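Local coordinates for RBSTP2229 gene product (Geobacillus stearothermophilus, PDB 1T6A), which is of unknown function and belongs to the DUF1885 family, pairing a long N-terminal helix with a small alpha+beta domain, at residues N99-S102 / K103-A106. Residues are numbered along the deposited sequence; the frame is centred on the assembly and turned at random.
Sequences NEFS and KWLA. With NO3 (nitrate ion), chain B.
Phe101 reaches one turn along its helix to touch both Trp104 and Leu105. With CG anti to the backbone N (chi1 175°), the far end of its ring comes alongside the next turn, where CZ meets Leu105 CD1 at 3.7 Å and CE1 approaches Trp104 CE3 at 4.0 Å. Both approaches are oblique and apolar; leucine suits its place because its two methyls meet neighbouring ring atoms, CD2 lying near Phe101 CE2. On another side of the helix Lys103 runs its extended chain past Asn99, CG standing 3.5 Å from Asn99 O. Its NZ then gives a hydrogen bond of 2.9 Å to O2 of a nitrate ion, probably from the crystallisation liquor, which Ser117 OG also binds. Shortening Lys103 to an alanine is likely to leave the nitrate without this cationic donor and Asn99 O without the CG and CD methylenes beside it. Beneath these side chains, four successive i to i+4 backbone bonds set the spacing, from Lys103 N to Asn99 O at 3.1 Å through to Ala106 N to Ser102 O at 2.9 Å. In one of its two conformers Ser102 OG bonds Ala98 O, while Leu105 packs on Ile82, and Ala106, small enough for a buried site, on Leu113 and Phe123. Such i, i+3 and i, i+4 contacts are characteristic of an amphipathic alpha-helix, here helix 92-109 packed against strands 79-85, 111-114 and 120-123.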
# COMPACT_ATOMS: atom_id res chain seq x y z
N ASN A 99 6.56 -1.69 -11.44
CA ASN A 99 5.50 -1.65 -12.44
C ASN A 99 4.26 -0.94 -11.88
O ASN A 99 3.69 -0.08 -12.54
CB ASN A 99 5.12 -3.07 -12.89
CG ASN A 99 6.04 -3.61 -13.95
OD1 ASN A 99 6.69 -2.86 -14.69
ND2 ASN A 99 6.11 -4.95 -14.04
N GLU A 100 3.87 -1.28 -10.65
CA GLU A 100 2.70 -0.68 -10.00
C GLU A 100 2.85 0.84 -9.83
O GLU A 100 1.95 1.60 -10.16
CB GLU A 100 2.47 -1.33 -8.63
CG GLU A 100 1.92 -2.74 -8.72
CD GLU A 100 2.13 -3.57 -7.46
OE1 GLU A 100 2.16 -3.01 -6.35
OE2 GLU A 100 2.26 -4.81 -7.59
N PHE A 101 3.98 1.28 -9.30
CA PHE A 101 4.19 2.70 -9.09
C PHE A 101 4.30 3.47 -10.41
O PHE A 101 3.82 4.59 -10.49
CB PHE A 101 5.44 2.95 -8.23
CG PHE A 101 5.75 4.39 -8.08
CD1 PHE A 101 4.89 5.23 -7.38
CD2 PHE A 101 6.87 4.94 -8.69
CE1 PHE A 101 5.15 6.57 -7.26
CE2 PHE A 101 7.15 6.29 -8.57
CZ PHE A 101 6.29 7.10 -7.86
N SER A 102 4.90 2.86 -11.43
CA SER A 102 5.09 3.54 -12.70
C SER A 102 3.74 3.80 -13.37
O SER A 102 3.49 4.91 -13.87
CB SER A 102 5.93 2.68 -13.66
OG SER A 102 7.24 2.47 -13.20
N LYS A 103 2.87 2.80 -13.35
CA LYS A 103 1.53 2.94 -13.93
C LYS A 103 0.72 4.00 -13.18
O LYS A 103 0.10 4.83 -13.80
CB LYS A 103 0.79 1.60 -13.95
CG LYS A 103 1.31 0.69 -15.04
CD LYS A 103 0.93 -0.76 -14.79
CE LYS A 103 1.50 -1.68 -15.87
NZ LYS A 103 1.25 -3.12 -15.52
N TRP A 104 0.73 3.96 -11.86
CA TRP A 104 0.05 5.01 -11.08
C TRP A 104 0.58 6.40 -11.42
O TRP A 104 -0.17 7.36 -11.60
CB TRP A 104 0.22 4.76 -9.59
CG TRP A 104 -0.45 5.77 -8.77
CD1 TRP A 104 -1.77 5.78 -8.35
CD2 TRP A 104 0.14 6.95 -8.23
NE1 TRP A 104 -2.01 6.91 -7.61
CE2 TRP A 104 -0.86 7.64 -7.52
CE3 TRP A 104 1.44 7.49 -8.28
CZ2 TRP A 104 -0.61 8.84 -6.85
CZ3 TRP A 104 1.67 8.70 -7.64
CH2 TRP A 104 0.65 9.36 -6.94
N LEU A 105 1.90 6.50 -11.52
CA LEU A 105 2.54 7.76 -11.86
C LEU A 105 2.08 8.27 -13.23
O LEU A 105 1.75 9.43 -13.38
CB LEU A 105 4.05 7.54 -11.85
CG LEU A 105 4.95 8.74 -11.74
CD1 LEU A 105 4.79 9.43 -10.36
CD2 LEU A 105 6.37 8.26 -11.99
N ALA A 106 2.03 7.39 -14.21
CA ALA A 106 1.61 7.74 -15.56
C ALA A 106 0.14 8.19 -15.60
O ALA A 106 -0.20 9.16 -16.25
CB ALA A 106 1.84 6.57 -16.49
N NO3 B . 3.70 -4.48 -18.31
O1 NO3 B . 4.78 -4.36 -17.43
O2 NO3 B . 2.38 -4.43 -17.82
O3 NO3 B . 3.97 -4.63 -19.67